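Local atomic coordinates of V-type ATPase 116 kDa subunit (Meiothermus ruber, PDB entry 3RRK), a protein that probably takes part in rotary, ATPase-coupled proton transport as subunit I (homologous to subunit a) of the V-ATPase, represented here by its cytoplasmic N-terminal domain. Residues Ile151-Val155 and Leu210-Arg214; Thr124-Phe128 and Leu213-Tyr219; Val104-Ala108 and Leu252-Ser256. All coordinates share one frame; numbering follows the deposited sequence.

Contact 1: Ile151-Val155 and Leu210-Arg214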
ATOM      1  N   ILE A 151     -36.268   8.826  -1.540  1.00 61.85           N
ATOM      2  CA  ILE A 151     -35.096   9.100  -0.734  1.00 57.59           C
ATOM      3  C   ILE A 151     -35.059   8.116   0.404  1.00 57.34           C
ATOM      4  O   ILE A 151     -35.959   8.100   1.247  1.00 56.08           O
ATOM      5  CB  ILE A 151     -35.117  10.503  -0.115  1.00 60.06           C
ATOM      6  CG1 ILE A 151     -35.238  11.577  -1.187  1.00 62.55           C
ATOM      7  CG2 ILE A 151     -33.850  10.730   0.661  1.00 61.67           C
ATOM      8  CD1 ILE A 151     -35.393  12.975  -0.615  1.00 62.93           C
ATOM      9  N   PRO A 152     -34.026   7.270   0.419  1.00 58.54           N
ATOM     10  CA  PRO A 152     -33.734   6.448   1.593  1.00 56.30           C
ATOM     11  C   PRO A 152     -32.946   7.302   2.558  1.00 55.58           C
ATOM     12  O   PRO A 152     -32.221   8.201   2.124  1.00 61.70           O
ATOM     13  CB  PRO A 152     -32.848   5.341   1.027  1.00 49.94           C
ATOM     14  CG  PRO A 152     -32.131   5.998  -0.093  1.00 46.37           C
ATOM     15  CD  PRO A 152     -33.058   7.050  -0.667  1.00 53.21           C
ATOM     16  N   PHE A 153     -33.097   7.050   3.850  1.00 59.65           N
ATOM     17  CA  PHE A 153     -32.340   7.790   4.854  1.00 60.10           C
ATOM     18  C   PHE A 153     -32.504   7.139   6.220  1.00 66.21           C
ATOM     19  O   PHE A 153     -33.505   6.495   6.482  1.00 68.20           O
ATOM     20  CB  PHE A 153     -32.783   9.256   4.885  1.00 60.42           C
ATOM     21  CG  PHE A 153     -34.169   9.466   5.427  1.00 66.56           C
ATOM     22  CD1 PHE A 153     -35.278   9.325   4.610  1.00 71.77           C
ATOM     23  CD2 PHE A 153     -34.363   9.816   6.756  1.00 68.03           C
ATOM     24  CE1 PHE A 153     -36.549   9.523   5.107  1.00 75.85           C
ATOM     25  CE2 PHE A 153     -35.636  10.021   7.260  1.00 73.21           C
ATOM     26  CZ  PHE A 153     -36.732   9.876   6.436  1.00 75.37           C
ATOM     27  N   LEU A 154     -31.512   7.293   7.089  1.00 74.79           N
ATOM     28  CA  LEU A 154     -31.571   6.677   8.408  1.00 69.30           C
ATOM     29  C   LEU A 154     -32.044   7.646   9.483  1.00 72.52           C
ATOM     30  O   LEU A 154     -31.783   8.850   9.432  1.00 75.12           O
ATOM     31  CB  LEU A 154     -30.214   6.099   8.797  1.00 65.61           C
ATOM     32  CG  LEU A 154     -29.617   4.958   7.981  1.00 65.24           C
ATOM     33  CD1 LEU A 154     -28.244   4.611   8.555  1.00 68.07           C
ATOM     34  CD2 LEU A 154     -30.526   3.746   7.989  1.00 61.11           C
ATOM     35  N   VAL A 155     -32.735   7.101  10.469  1.00 75.32           N
ATOM     36  CA  VAL A 155     -33.294   7.904  11.537  1.00 74.85           C
ATOM     37  C   VAL A 155     -33.190   7.045  12.780  1.00 79.39           C
ATOM     38  O   VAL A 155     -33.321   5.826  12.701  1.00 82.46           O
ATOM     39  CB  VAL A 155     -34.763   8.294  11.225  1.00 78.97           C
ATOM     40  CG1 VAL A 155     -35.704   7.127  11.482  1.00 81.74           C
ATOM     41  CG2 VAL A 155     -35.179   9.491  12.035  1.00 84.45           C
ATOM     42  N   LEU A 210     -30.942  15.545   8.731  1.00 74.18           N
ATOM     43  CA  LEU A 210     -30.915  14.213   8.150  1.00 72.18           C
ATOM     44  C   LEU A 210     -30.480  14.306   6.691  1.00 78.39           C
ATOM     45  O   LEU A 210     -30.570  15.364   6.068  1.00 84.43           O
ATOM     46  CB  LEU A 210     -32.305  13.590   8.230  1.00 63.90           C
ATOM     47  CG  LEU A 210     -32.946  13.515   9.612  1.00 56.12           C
ATOM     48  CD1 LEU A 210     -34.428  13.179   9.491  1.00 52.23           C
ATOM     49  CD2 LEU A 210     -32.224  12.473  10.430  1.00 61.00           C
ATOM     50  N   ALA A 211     -30.013  13.201   6.134  1.00 74.12           N
ATOM     51  CA  ALA A 211     -29.547  13.214   4.757  1.00 64.33           C
ATOM     52  C   ALA A 211     -29.836  11.890   4.085  1.00 63.31           C
ATOM     53  O   ALA A 211     -30.024  10.875   4.759  1.00 66.03           O
ATOM     54  CB  ALA A 211     -28.051  13.521   4.700  1.00 48.76           C
ATOM     55  N   GLU A 212     -29.871  11.906   2.755  1.00 60.13           N
ATOM     56  CA  GLU A 212     -29.987  10.668   2.001  1.00 62.08           C
ATOM     57  C   GLU A 212     -28.858   9.707   2.367  1.00 63.05           C
ATOM     58  O   GLU A 212     -27.702  10.102   2.516  1.00 59.72           O
ATOM     59  CB  GLU A 212     -29.999  10.930   0.499  1.00 64.61           C
ATOM     60  CG  GLU A 212     -29.714   9.682  -0.294  1.00 73.77           C
ATOM     61  CD  GLU A 212     -30.171   9.760  -1.739  1.00 76.02           C
ATOM     62  OE1 GLU A 212     -30.593  10.856  -2.183  1.00 70.74           O
ATOM     63  OE2 GLU A 212     -30.098   8.707  -2.419  1.00 70.67           O
ATOM     64  N   LEU A 213     -29.210   8.443   2.544  1.00 66.18           N
ATOM     65  CA  LEU A 213     -28.222   7.416   2.804  1.00 64.82           C
ATOM     66  C   LEU A 213     -27.559   7.071   1.478  1.00 65.84           C
ATOM     67  O   LEU A 213     -28.230   6.699   0.514  1.00 68.94           O
ATOM     68  CB  LEU A 213     -28.883   6.181   3.422  1.00 67.52           C
ATOM     69  CG  LEU A 213     -28.085   4.879   3.503  1.00 66.27           C
ATOM     70  CD1 LEU A 213     -26.739   5.091   4.198  1.00 58.56           C
ATOM     71  CD2 LEU A 213     -28.904   3.797   4.204  1.00 58.92           C
ATOM     72  N   ARG A 214     -26.243   7.234   1.426  1.00 64.48           N
ATOM     73  CA  ARG A 214     -25.479   6.915   0.242  1.00 65.85           C
ATOM     74  C   ARG A 214     -24.942   5.506   0.409  1.00 69.73           C
ATOM     75  O   ARG A 214     -24.623   5.081   1.512  1.00 69.04           O
ATOM     76  CB  ARG A 214     -24.317   7.894   0.062  1.00 71.06           C
ATOM     77  CG  ARG A 214     -24.715   9.361  -0.061  1.00 79.96           C
ATOM     78  CD  ARG A 214     -25.378   9.659  -1.398  1.00 87.98           C
ATOM     79  NE  ARG A 214     -26.068  10.950  -1.375  1.00 97.68           N
ATOM     80  CZ  ARG A 214     -26.733  11.474  -2.405  1.00100.65           C
ATOM     81  NH1 ARG A 214     -26.801  10.824  -3.561  1.00105.19           N
ATOM     82  NH2 ARG A 214     -27.328  12.654  -2.284  1.00 93.33           N
TER
HETATM   83  O   HOH W   1     -29.173   8.968   6.250  1.00 54.61           O
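The F153 ring meets L210 obliquely, its CE2 lying 4.1 Å from L210 CD1, while the backbone oxygen of I151 sits at the ring edge, in its plane. The second flat group is the R214 guanidinium: E212 CD, from the same segment, lies over the centre of one of its faces. R214 NH2 stands 3.7 Å from E212 OE1, a long ion pair in which no N-H points at the oxygen, and the firmer partner of that oxygen is R202 of helix 198-206. The other carboxylate oxygen leans on the proline ring, with E212 OE2 3.8 Å from P152 CD; E212 CG, anti to the backbone N (chi1 163°), starts the extended chain that takes it there. Lower down the same side chain, E212 CB meets I151 CG2.

The backbones are joined more directly. L213 N donates to P152 O over 3.0 Å with an N-H...O angle of 163°, approaching from above the carbonyl plane instead of along a lone pair. E212 CA adds a CA-H...O contact to the same oxygen at 3.3 Å. Two residues along the strand, at L154, a water links the segments, accepting from L154 N at 3.0 Å and donating to A211 O at 2.6 Å. Beside it L154 CG packs on L213 CD2 at 4.0 Å.

Strand 148-155 is outermost in a three-stranded antiparallel sheet, and I151, F153 and V155 bond through their backbones to strand 187-194. The chemistry thus implies that two outward-facing polar atoms of this edge strand, P152 O and L154 N, are satisfied by the loop, one directly and one through water, with apolar contacts such as L154 on L213 and F153 on L210 beside them.

Contact 2: Thr124-Phe128 and Leu213-Tyr219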
ATOM      1  N   THR A 124     -18.457  -3.830   2.953  1.00 51.40           N
ATOM      2  CA  THR A 124     -19.547  -2.971   2.496  1.00 59.96           C
ATOM      3  C   THR A 124     -20.889  -3.672   2.674  1.00 64.07           C
ATOM      4  O   THR A 124     -21.837  -3.123   3.237  1.00 65.11           O
ATOM      5  CB  THR A 124     -19.418  -2.662   1.008  1.00 70.62           C
ATOM      6  OG1 THR A 124     -18.182  -1.988   0.766  1.00 80.05           O
ATOM      7  CG2 THR A 124     -20.551  -1.792   0.564  1.00 66.59           C
ATOM      8  N   ILE A 125     -20.964  -4.895   2.172  1.00 55.79           N
ATOM      9  CA  ILE A 125     -22.166  -5.681   2.319  1.00 56.45           C
ATOM     10  C   ILE A 125     -22.500  -5.903   3.792  1.00 60.74           C
ATOM     11  O   ILE A 125     -23.667  -6.008   4.152  1.00 63.93           O
ATOM     12  CB  ILE A 125     -22.037  -7.020   1.563  1.00 57.37           C
ATOM     13  CG1 ILE A 125     -22.074  -6.766   0.050  1.00 61.54           C
ATOM     14  CG2 ILE A 125     -23.132  -7.983   1.984  1.00 46.97           C
ATOM     15  CD1 ILE A 125     -21.641  -7.945  -0.787  1.00 65.92           C
ATOM     16  N   GLU A 126     -21.480  -5.974   4.643  1.00 62.44           N
ATOM     17  CA  GLU A 126     -21.691  -6.167   6.080  1.00 66.84           C
ATOM     18  C   GLU A 126     -22.332  -4.942   6.719  1.00 61.39           C
ATOM     19  O   GLU A 126     -23.227  -5.044   7.546  1.00 66.55           O
ATOM     20  CB  GLU A 126     -20.370  -6.431   6.798  1.00 73.75           C
ATOM     21  CG  GLU A 126     -19.815  -7.818   6.630  1.00 84.78           C
ATOM     22  CD  GLU A 126     -18.845  -8.171   7.736  1.00 90.86           C
ATOM     23  OE1 GLU A 126     -19.136  -7.817   8.903  1.00 89.46           O
ATOM     24  OE2 GLU A 126     -17.796  -8.790   7.440  1.00 95.11           O
ATOM     25  N   LEU A 127     -21.848  -3.779   6.327  1.00 60.08           N
ATOM     26  CA  LEU A 127     -22.371  -2.531   6.830  1.00 63.94           C
ATOM     27  C   LEU A 127     -23.756  -2.198   6.278  1.00 61.36           C
ATOM     28  O   LEU A 127     -24.682  -1.944   7.043  1.00 60.33           O
ATOM     29  CB  LEU A 127     -21.384  -1.415   6.501  1.00 63.50           C
ATOM     30  CG  LEU A 127     -20.219  -1.372   7.484  1.00 64.45           C
ATOM     31  CD1 LEU A 127     -19.161  -0.404   7.011  1.00 68.29           C
ATOM     32  CD2 LEU A 127     -20.736  -0.983   8.840  1.00 58.76           C
ATOM     33  N   PHE A 128     -23.890  -2.204   4.948  1.00 57.29           N
ATOM     34  CA  PHE A 128     -25.121  -1.766   4.290  1.00 51.31           C
ATOM     35  C   PHE A 128     -26.125  -2.868   3.901  1.00 56.59           C
ATOM     36  O   PHE A 128     -27.220  -2.580   3.428  1.00 61.80           O
ATOM     37  CB  PHE A 128     -24.771  -0.938   3.071  1.00 54.40           C
ATOM     38  CG  PHE A 128     -23.920   0.238   3.373  1.00 61.16           C
ATOM     39  CD1 PHE A 128     -24.482   1.489   3.550  1.00 67.20           C
ATOM     40  CD2 PHE A 128     -22.546   0.100   3.485  1.00 70.34           C
ATOM     41  CE1 PHE A 128     -23.681   2.590   3.837  1.00 73.12           C
ATOM     42  CE2 PHE A 128     -21.740   1.195   3.776  1.00 69.82           C
ATOM     43  CZ  PHE A 128     -22.311   2.442   3.954  1.00 68.82           C
ATOM     44  N   LEU A 213     -29.210   8.443   2.544  1.00 66.18           N
ATOM     45  CA  LEU A 213     -28.222   7.416   2.804  1.00 64.82           C
ATOM     46  C   LEU A 213     -27.559   7.071   1.478  1.00 65.84           C
ATOM     47  O   LEU A 213     -28.230   6.699   0.514  1.00 68.94           O
ATOM     48  CB  LEU A 213     -28.883   6.181   3.422  1.00 67.52           C
ATOM     49  CG  LEU A 213     -28.085   4.879   3.503  1.00 66.27           C
ATOM     50  CD1 LEU A 213     -26.739   5.091   4.198  1.00 58.56           C
ATOM     51  CD2 LEU A 213     -28.904   3.797   4.204  1.00 58.92           C
ATOM     52  N   ARG A 214     -26.243   7.234   1.426  1.00 64.48           N
ATOM     53  CA  ARG A 214     -25.479   6.915   0.242  1.00 65.85           C
ATOM     54  C   ARG A 214     -24.942   5.506   0.409  1.00 69.73           C
ATOM     55  O   ARG A 214     -24.623   5.081   1.512  1.00 69.04           O
ATOM     56  CB  ARG A 214     -24.317   7.894   0.062  1.00 71.06           C
ATOM     57  CG  ARG A 214     -24.715   9.361  -0.061  1.00 79.96           C
ATOM     58  CD  ARG A 214     -25.378   9.659  -1.398  1.00 87.98           C
ATOM     59  NE  ARG A 214     -26.068  10.950  -1.375  1.00 97.68           N
ATOM     60  CZ  ARG A 214     -26.733  11.474  -2.405  1.00100.65           C
ATOM     61  NH1 ARG A 214     -26.801  10.824  -3.561  1.00105.19           N
ATOM     62  NH2 ARG A 214     -27.328  12.654  -2.284  1.00 93.33           N
ATOM     63  N   PHE A 215     -24.877   4.766  -0.687  1.00 69.77           N
ATOM     64  CA  PHE A 215     -24.224   3.477  -0.668  1.00 59.71           C
ATOM     65  C   PHE A 215     -22.907   3.641  -1.361  1.00 64.07           C
ATOM     66  O   PHE A 215     -22.828   4.310  -2.384  1.00 74.34           O
ATOM     67  CB  PHE A 215     -25.095   2.422  -1.327  1.00 60.86           C
ATOM     68  CG  PHE A 215     -26.270   2.052  -0.494  1.00 64.79           C
ATOM     69  CD1 PHE A 215     -26.177   1.028   0.439  1.00 71.53           C
ATOM     70  CD2 PHE A 215     -27.448   2.761  -0.589  1.00 64.85           C
ATOM     71  CE1 PHE A 215     -27.252   0.692   1.241  1.00 66.33           C
ATOM     72  CE2 PHE A 215     -28.532   2.429   0.200  1.00 70.57           C
ATOM     73  CZ  PHE A 215     -28.428   1.388   1.123  1.00 71.36           C
ATOM     74  N   PRO A 216     -21.855   3.063  -0.780  1.00 62.73           N
ATOM     75  CA  PRO A 216     -20.496   3.286  -1.261  1.00 62.75           C
ATOM     76  C   PRO A 216     -20.288   2.604  -2.601  1.00 71.48           C
ATOM     77  O   PRO A 216     -21.032   1.674  -2.942  1.00 73.67           O
ATOM     78  CB  PRO A 216     -19.650   2.596  -0.195  1.00 62.48           C
ATOM     79  CG  PRO A 216     -20.526   1.498   0.310  1.00 57.23           C
ATOM     80  CD  PRO A 216     -21.901   2.082   0.318  1.00 61.05           C
ATOM     81  N   GLY A 217     -19.297   3.073  -3.352  1.00 74.49           N
ATOM     82  CA  GLY A 217     -18.874   2.417  -4.577  1.00 73.73           C
ATOM     83  C   GLY A 217     -19.936   2.351  -5.650  1.00 78.38           C
ATOM     84  O   GLY A 217     -20.809   3.215  -5.728  1.00 79.59           O
ATOM     85  N   ALA A 218     -19.851   1.314  -6.478  1.00 80.59           N
ATOM     86  CA  ALA A 218     -20.801   1.104  -7.563  1.00 76.25           C
ATOM     87  C   ALA A 218     -22.259   1.214  -7.103  1.00 74.89           C
ATOM     88  O   ALA A 218     -23.099   1.730  -7.833  1.00 82.45           O
ATOM     89  CB  ALA A 218     -20.549  -0.244  -8.231  1.00 71.00           C
ATOM     90  N   TYR A 219     -22.562   0.743  -5.897  1.00 66.36           N
ATOM     91  CA  TYR A 219     -23.954   0.729  -5.433  1.00 71.63           C
ATOM     92  C   TYR A 219     -24.605   2.101  -5.422  1.00 73.77           C
ATOM     93  O   TYR A 219     -25.829   2.203  -5.440  1.00 72.39           O
ATOM     94  CB  TYR A 219     -24.071   0.127  -4.029  1.00 67.99           C
ATOM     95  CG  TYR A 219     -23.509  -1.255  -3.931  1.00 73.06           C
ATOM     96  CD1 TYR A 219     -24.206  -2.343  -4.445  1.00 77.91           C
ATOM     97  CD2 TYR A 219     -22.270  -1.481  -3.344  1.00 66.84           C
ATOM     98  CE1 TYR A 219     -23.685  -3.618  -4.376  1.00 80.05           C
ATOM     99  CE2 TYR A 219     -21.746  -2.750  -3.271  1.00 68.12           C
ATOM    100  CZ  TYR A 219     -22.457  -3.813  -3.786  1.00 77.23           C
ATOM    101  OH  TYR A 219     -21.934  -5.074  -3.707  1.00 88.05           O
TER
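P216 CD lies over one face of the F128 ring, 3.6 Å from its centroid and 14° off the normal, which meets the geometry of a CH-pi contact. It is the centre of a helix-to-loop packing: 124-128 belongs to the long helix 94-138, and 213-219 is the loop leading into the still longer helix 224-281, the two helices that run between the lobes of this elongated domain.

Around the same ring, L213 CD1 comes in at the edge, near the ring plane, 4.0 Å from F128 CE1. F215 provides a third wall. Its ring and that of F128 form an oblique pair, 5.4 Å apart between centroids with planes at 58°. F128 CB also sits at the edge of the F215 ring, near its plane, 3.5 Å from F215 CE1. P216 CG, besides facing the F128 ring, meets the T124 methyl, with T124 CG2 and P216 CG 3.3 Å apart. No hydrogen bond crosses between the segments, so the contact rests on shape and apolar surface.

The next shell explains the placement. T124 OG1 bonds to E120 O one turn back, leaving CG2 anti to the backbone N (chi1 -60° for OG1) and turned to the proline. Spaced four apart and joined by the helical bond from F128 N to T124 O, 2.8 Å, the two residues share a face of the helix. F215 is backed by A132 and L135 of helix 94-138 and by M231 of helix 224-281, while Y219 rests on R230 and M231. From that support Y219 reaches back to the helix: its CE2 lies 4.1 Å from T124 CG2, and its OH is 4.1 Å from I125 CD1.

Contact 3: Val104-Ala108 and Leu252-Ser256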
ATOM      1  N   VAL A 104       6.721 -13.164 -10.369  1.00 43.76           N
ATOM      2  CA  VAL A 104       6.267 -13.197  -8.995  1.00 42.93           C
ATOM      3  C   VAL A 104       5.680 -11.857  -8.545  1.00 41.82           C
ATOM      4  O   VAL A 104       4.637 -11.808  -7.910  1.00 45.58           O
ATOM      5  CB  VAL A 104       7.433 -13.574  -8.054  1.00 45.43           C
ATOM      6  CG1 VAL A 104       7.025 -13.396  -6.598  1.00 45.07           C
ATOM      7  CG2 VAL A 104       7.882 -14.998  -8.332  1.00 38.38           C
ATOM      8  N   ALA A 105       6.363 -10.771  -8.865  1.00 32.90           N
ATOM      9  CA  ALA A 105       5.874  -9.449  -8.510  1.00 40.12           C
ATOM     10  C   ALA A 105       4.550  -9.095  -9.222  1.00 46.61           C
ATOM     11  O   ALA A 105       3.655  -8.483  -8.632  1.00 47.30           O
ATOM     12  CB  ALA A 105       6.938  -8.407  -8.794  1.00 26.28           C
ATOM     13  N   SER A 106       4.430  -9.481 -10.490  1.00 47.44           N
ATOM     14  CA  SER A 106       3.194  -9.262 -11.227  1.00 50.79           C
ATOM     15  C   SER A 106       2.029 -10.059 -10.634  1.00 46.71           C
ATOM     16  O   SER A 106       0.926  -9.546 -10.481  1.00 51.51           O
ATOM     17  CB  SER A 106       3.380  -9.605 -12.695  1.00 56.42           C
ATOM     18  OG  SER A 106       4.070  -8.559 -13.339  1.00 65.94           O
ATOM     19  N   ARG A 107       2.274 -11.312 -10.298  1.00 45.50           N
ATOM     20  CA  ARG A 107       1.224 -12.116  -9.707  1.00 53.65           C
ATOM     21  C   ARG A 107       0.837 -11.574  -8.355  1.00 53.27           C
ATOM     22  O   ARG A 107      -0.335 -11.534  -8.016  1.00 55.94           O
ATOM     23  CB  ARG A 107       1.635 -13.577  -9.589  1.00 63.22           C
ATOM     24  CG  ARG A 107       1.216 -14.427 -10.774  1.00 73.53           C
ATOM     25  CD  ARG A 107       1.956 -15.755 -10.766  1.00 77.06           C
ATOM     26  NE  ARG A 107       1.543 -16.631  -9.668  1.00 83.30           N
ATOM     27  CZ  ARG A 107       2.367 -17.446  -9.006  1.00 87.89           C
ATOM     28  NH1 ARG A 107       3.668 -17.485  -9.309  1.00 78.36           N
ATOM     29  NH2 ARG A 107       1.895 -18.220  -8.030  1.00 90.29           N
ATOM     30  N   ALA A 108       1.815 -11.138  -7.578  1.00 57.37           N
ATOM     31  CA  ALA A 108       1.491 -10.680  -6.242  1.00 58.05           C
ATOM     32  C   ALA A 108       0.697  -9.396  -6.385  1.00 50.85           C
ATOM     33  O   ALA A 108      -0.269  -9.160  -5.657  1.00 56.45           O
ATOM     34  CB  ALA A 108       2.755 -10.474  -5.384  1.00 56.40           C
ATOM     35  N   LEU A 252       1.740 -18.782  -3.631  1.00 57.57           N
ATOM     36  CA  LEU A 252       2.840 -17.919  -4.034  1.00 55.63           C
ATOM     37  C   LEU A 252       3.868 -17.788  -2.896  1.00 58.72           C
ATOM     38  O   LEU A 252       5.073 -17.715  -3.135  1.00 52.54           O
ATOM     39  CB  LEU A 252       2.318 -16.556  -4.477  1.00 48.96           C
ATOM     40  CG  LEU A 252       3.351 -15.599  -5.071  1.00 56.26           C
ATOM     41  CD1 LEU A 252       3.994 -16.226  -6.275  1.00 57.85           C
ATOM     42  CD2 LEU A 252       2.739 -14.255  -5.440  1.00 56.58           C
ATOM     43  N   SER A 253       3.379 -17.773  -1.661  1.00 52.62           N
ATOM     44  CA  SER A 253       4.245 -17.737  -0.500  1.00 47.74           C
ATOM     45  C   SER A 253       5.120 -19.001  -0.408  1.00 55.22           C
ATOM     46  O   SER A 253       6.344 -18.937  -0.268  1.00 60.77           O
ATOM     47  CB  SER A 253       3.412 -17.604   0.764  1.00 47.75           C
ATOM     48  OG  SER A 253       4.232 -17.253   1.863  1.00 56.42           O
ATOM     49  N   ARG A 254       4.490 -20.157  -0.491  1.00 48.69           N
ATOM     50  CA  ARG A 254       5.232 -21.399  -0.421  1.00 52.81           C
ATOM     51  C   ARG A 254       6.240 -21.522  -1.563  1.00 63.53           C
ATOM     52  O   ARG A 254       7.357 -21.981  -1.369  1.00 64.73           O
ATOM     53  CB  ARG A 254       4.276 -22.590  -0.404  1.00 50.18           C
ATOM     54  CG  ARG A 254       3.347 -22.612   0.798  1.00 53.12           C
ATOM     55  CD  ARG A 254       2.631 -23.955   0.940  1.00 61.96           C
ATOM     56  NE  ARG A 254       1.770 -24.216  -0.209  1.00 77.09           N
ATOM     57  CZ  ARG A 254       0.489 -23.869  -0.282  1.00 85.22           C
ATOM     58  NH1 ARG A 254      -0.092 -23.253   0.737  1.00 91.38           N
ATOM     59  NH2 ARG A 254      -0.211 -24.143  -1.376  1.00 84.98           N
ATOM     60  N   GLU A 255       5.856 -21.103  -2.760  1.00 70.38           N
ATOM     61  CA  GLU A 255       6.732 -21.284  -3.906  1.00 69.80           C
ATOM     62  C   GLU A 255       7.872 -20.280  -3.924  1.00 58.59           C
ATOM     63  O   GLU A 255       8.966 -20.574  -4.399  1.00 60.44           O
ATOM     64  CB  GLU A 255       5.938 -21.146  -5.199  1.00 84.16           C
ATOM     65  CG  GLU A 255       4.919 -22.239  -5.453  1.00 92.29           C
ATOM     66  CD  GLU A 255       4.034 -21.931  -6.657  1.00 96.45           C
ATOM     67  OE1 GLU A 255       3.980 -20.741  -7.074  1.00 91.47           O
ATOM     68  OE2 GLU A 255       3.402 -22.884  -7.177  1.00 98.60           O
ATOM     69  N   SER A 256       7.613 -19.088  -3.407  1.00 50.30           N
ATOM     70  CA  SER A 256       8.497 -17.964  -3.680  1.00 54.96           C
ATOM     71  C   SER A 256       8.831 -17.048  -2.494  1.00 51.39           C
ATOM     72  O   SER A 256       9.631 -16.123  -2.640  1.00 50.61           O
ATOM     73  CB  SER A 256       7.909 -17.120  -4.827  1.00 57.19           C
ATOM     74  OG  SER A 256       8.215 -17.688  -6.081  1.00 63.34           O
TER
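R107 is brought over L252 by a bend at its third torsion (chi3 69°), which folds the guanidinium back across the leucine, while L252 holds CG anti to its backbone nitrogen (chi1 -174°) and projects both methyls at the facing helix. As a result L252 CD1 lies under one face of the guanidinium, displaced toward its rim and 3.3 Å from R107 NH1. E255 approaches the same group differently, at the edge and near its plane. R107 NH2 and E255 OE1 form a salt bridge at 3.4 Å; the hydrogen bond within it is weak, though fairly straight, and the carboxylate is strongly turned against the guanidinium plane instead of lying flat beside it. With an alanine here in place of R107, E255 would probably lose its charge partner on the facing helix and the L252 CD1 methyl its guanidinium cover.

These segments belong to helices 94-138 and 224-281. Over the two segments the axes run antiparallel, at 167°, with a closest approach of 11.7 Å; this is a wide separation, and the span is bridged by the long side chains of L252 and R107. L252 CD2 reaches down to A108 CB, packing against it at 3.8 Å, and L252 CD1, besides meeting the arginine, is 4.2 Å from V104 CG1. The other branch of the valine turns to the next helical turn, where V104 CG2 lies 3.5 Å from S256 OG. V104, A108 and L252 are buried, whereas E255 is exposed, so the apolar seam is bordered by the ion pair on its more open flank. Helix 56-79 packs nearby, Q74 touching A108.

Contacts 1 and 2 are neighbours, their centres about 12 Å apart: both end on the loop between helices 198-206 and 224-281 and share L213 and R214. That loop is held first to the edge strand 148-155 and then to helix 94-138, the helix that precedes this strand in the chain. Contact 3 uses helix 94-138 too, its centre about 32 Å from that of contact 2 and about 44 Å from that of contact 1, and touches neither. Along the sequence 104-108 comes first and 252-256 last, enclosing the other segments. The chain thus leaves along one long helix, builds the three-stranded sheet and its helices, and returns along another, giving an extended, hairpin-like domain.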